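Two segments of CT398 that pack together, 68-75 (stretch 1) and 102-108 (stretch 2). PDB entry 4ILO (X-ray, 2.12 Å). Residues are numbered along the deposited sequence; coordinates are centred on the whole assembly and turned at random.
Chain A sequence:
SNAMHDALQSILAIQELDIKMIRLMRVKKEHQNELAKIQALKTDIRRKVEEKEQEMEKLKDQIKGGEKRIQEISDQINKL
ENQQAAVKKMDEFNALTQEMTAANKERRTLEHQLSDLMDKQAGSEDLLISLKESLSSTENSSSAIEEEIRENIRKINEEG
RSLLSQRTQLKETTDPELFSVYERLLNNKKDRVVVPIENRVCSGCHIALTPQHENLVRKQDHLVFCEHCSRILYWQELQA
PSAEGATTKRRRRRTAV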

# COMPACT_ATOMS: atom_id res chain seq x y z
N LYS A 68 34.42 5.49 -29.20
CA LYS A 68 35.25 6.65 -29.49
C LYS A 68 36.72 6.33 -29.25
O LYS A 68 37.58 6.70 -30.05
CB LYS A 68 34.79 7.79 -28.59
CG LYS A 68 35.57 9.07 -28.71
CD LYS A 68 35.61 9.82 -27.36
CE LYS A 68 36.44 11.11 -27.44
NZ LYS A 68 36.02 11.96 -28.60
N ARG A 69 37.02 5.62 -28.15
CA ARG A 69 38.39 5.24 -27.84
C ARG A 69 38.89 4.17 -28.81
O ARG A 69 40.07 4.15 -29.15
CB ARG A 69 38.49 4.69 -26.42
CG ARG A 69 37.90 5.56 -25.30
CD ARG A 69 38.05 4.85 -23.92
NE ARG A 69 39.47 4.64 -23.58
CZ ARG A 69 39.94 3.74 -22.71
NH1 ARG A 69 39.11 2.92 -22.08
NH2 ARG A 69 41.26 3.65 -22.49
N ILE A 70 38.02 3.25 -29.24
CA ILE A 70 38.43 2.28 -30.26
C ILE A 70 38.81 3.02 -31.53
O ILE A 70 39.90 2.81 -32.10
CB ILE A 70 37.34 1.23 -30.49
CG1 ILE A 70 37.27 0.31 -29.28
CG2 ILE A 70 37.67 0.39 -31.75
CD1 ILE A 70 36.01 -0.50 -29.27
N GLN A 71 37.98 3.98 -31.91
CA GLN A 71 38.26 4.82 -33.07
C GLN A 71 39.62 5.50 -32.95
O GLN A 71 40.41 5.53 -33.91
CB GLN A 71 37.16 5.88 -33.21
CG GLN A 71 37.15 6.55 -34.56
CD GLN A 71 37.18 5.55 -35.69
OE1 GLN A 71 36.19 4.83 -35.92
NE2 GLN A 71 38.32 5.46 -36.39
N GLU A 72 39.88 6.08 -31.79
CA GLU A 72 41.13 6.79 -31.58
C GLU A 72 42.34 5.84 -31.69
O GLU A 72 43.37 6.20 -32.25
CB GLU A 72 41.07 7.47 -30.22
CG GLU A 72 42.41 8.02 -29.78
CD GLU A 72 42.92 9.08 -30.76
OE1 GLU A 72 44.16 9.16 -31.00
OE2 GLU A 72 42.08 9.84 -31.31
N ILE A 73 42.25 4.63 -31.13
CA ILE A 73 43.39 3.73 -31.25
C ILE A 73 43.57 3.30 -32.72
O ILE A 73 44.72 3.17 -33.22
CB ILE A 73 43.21 2.52 -30.31
CG1 ILE A 73 43.31 2.98 -28.86
CG2 ILE A 73 44.32 1.49 -30.54
CD1 ILE A 73 43.24 1.83 -27.86
N SER A 74 42.47 3.06 -33.40
CA SER A 74 42.51 2.67 -34.81
C SER A 74 43.18 3.75 -35.65
O SER A 74 44.04 3.43 -36.48
CB SER A 74 41.11 2.35 -35.35
OG SER A 74 40.57 1.21 -34.64
N ASP A 75 42.86 5.02 -35.40
CA ASP A 75 43.53 6.09 -36.15
C ASP A 75 45.00 6.17 -35.79
O ASP A 75 45.82 6.53 -36.63
CB ASP A 75 42.94 7.47 -35.87
CG ASP A 75 41.48 7.59 -36.27
OD1 ASP A 75 40.98 6.75 -37.08
OD2 ASP A 75 40.85 8.54 -35.76
N ALA A 102 51.30 -3.65 -29.46
CA ALA A 102 50.74 -3.30 -28.16
C ALA A 102 49.44 -2.55 -28.35
O ALA A 102 48.48 -2.77 -27.61
CB ALA A 102 51.72 -2.41 -27.39
N ALA A 103 49.41 -1.63 -29.30
CA ALA A 103 48.21 -0.86 -29.52
C ALA A 103 47.08 -1.77 -29.98
O ALA A 103 45.95 -1.64 -29.49
CB ALA A 103 48.48 0.24 -30.53
N ASN A 104 47.37 -2.71 -30.91
CA ASN A 104 46.34 -3.62 -31.38
C ASN A 104 45.78 -4.47 -30.24
O ASN A 104 44.58 -4.79 -30.22
CB ASN A 104 46.87 -4.53 -32.47
CG ASN A 104 45.77 -5.31 -33.13
OD1 ASN A 104 44.78 -4.73 -33.58
ND2 ASN A 104 45.94 -6.64 -33.21
N LYS A 105 46.64 -4.86 -29.30
CA LYS A 105 46.18 -5.73 -28.23
C LYS A 105 45.27 -4.98 -27.27
O LYS A 105 44.27 -5.53 -26.76
CB LYS A 105 47.40 -6.29 -27.51
CG LYS A 105 47.09 -7.01 -26.21
CD LYS A 105 48.38 -7.53 -25.53
CE LYS A 105 48.05 -8.62 -24.49
NZ LYS A 105 49.30 -9.21 -23.88
N GLU A 106 45.59 -3.72 -26.99
CA GLU A 106 44.69 -2.89 -26.21
C GLU A 106 43.37 -2.69 -26.95
O GLU A 106 42.29 -2.74 -26.35
CB GLU A 106 45.36 -1.53 -25.94
CG GLU A 106 44.50 -0.48 -25.10
CD GLU A 106 44.12 -0.95 -23.64
OE1 GLU A 106 44.78 -1.89 -23.10
OE2 GLU A 106 43.17 -0.38 -23.03
N ARG A 107 43.43 -2.47 -28.26
CA ARG A 107 42.21 -2.25 -29.02
C ARG A 107 41.34 -3.48 -28.94
O ARG A 107 40.12 -3.37 -28.76
CB ARG A 107 42.51 -1.92 -30.49
CG ARG A 107 41.26 -1.59 -31.29
CD ARG A 107 41.56 -1.08 -32.68
NE ARG A 107 42.38 -2.04 -33.44
CZ ARG A 107 42.77 -1.89 -34.69
NH1 ARG A 107 42.44 -0.81 -35.40
NH2 ARG A 107 43.52 -2.84 -35.24
N ARG A 108 41.96 -4.64 -29.08
CA ARG A 108 41.25 -5.91 -29.00
C ARG A 108 40.52 -6.02 -27.67
O ARG A 108 39.35 -6.41 -27.62
CB ARG A 108 42.22 -7.08 -29.17
CG ARG A 108 41.55 -8.45 -29.11
CD ARG A 108 42.58 -9.57 -29.22
NE ARG A 108 42.91 -9.87 -30.61
CZ ARG A 108 44.08 -9.59 -31.18
NH1 ARG A 108 45.03 -9.00 -30.48
NH2 ARG A 108 44.29 -9.91 -32.45
O HOH W 1 43.57 0.86 -37.76

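The two segments are helical throughout and run nearly antiparallel, their axes 9.9 Å apart at closest approach and their directions 162° apart. The backbones come nearest where the CA atoms of Ile70 and Arg107 lie 6.0 Å from each other, and Arg107 gives more of its surface to the contact than any other residue here.

Arg107 shows how a long side chain can serve two purposes. Its CA-to-CB bond points sideways, and with chi1 and chi2 both t the aliphatic part is extended and passes beside the two isoleucines: CG lies 4.1 Å from Ile70 CG2, and CB 3.9 Å from Ile73 CG2. The methylenes thus offer the isoleucines an apolar surface. At chi3 the chain turns to p (57°), and the guanidinium comes to lie with Ser74 OG near its plane, at the edge, where N-H groups point. Arg107 NH1 donates to Ser74 OG at 2.9 Å with an angle of 164°, close to linear. The other terminal nitrogen is also engaged, Arg107 NH2 donating to Asn104 OD1 at 2.8 Å, one helical turn back on its own helix. Asn104 itself points away from the partner, yet its t rotamer places the amide oxygen where it can help to hold the guanidinium.

Ser74 suits its place because a hydroxyl can give and accept at once. In the m rotamer (chi1 -63°), Ser74 OG donates to Ile70 O at 3.1 Å, the carbonyl that also accepts the backbone N-H of Ser74, and this leaves the oxygen free to accept from Arg107. A water also bridges the two residues: it donates to Ser74 O at 2.9 Å and accepts from Arg107 NH1 at 3.1 Å.

Ile73 has its CA-to-CB bond directed toward the other helix and packs against it. Its conformation, m at chi1 and t at chi2, is a common one for isoleucine in helices and puts CG2 near Ala103 and CD1 near Glu106, with Arg107 within reach of both. The CG2 methyl lies 3.7 Å from Ala103 O and 4.3 Å from Ala103 CB, while CD1 reaches to 3.8 Å from Glu106 CG. Ala103 also points toward the partner, and its single methyl adds apolar surface without filling much room.

At the exposed margin, Arg69 and Glu106 bring opposite charges near each other, with Arg69 NH2 4.5 Å from Glu106 OE2. The oxygen lies well out of the guanidinium plane and no N-H points at it, so the attraction is electrostatic only, in contrast to the directed bond made by Arg107.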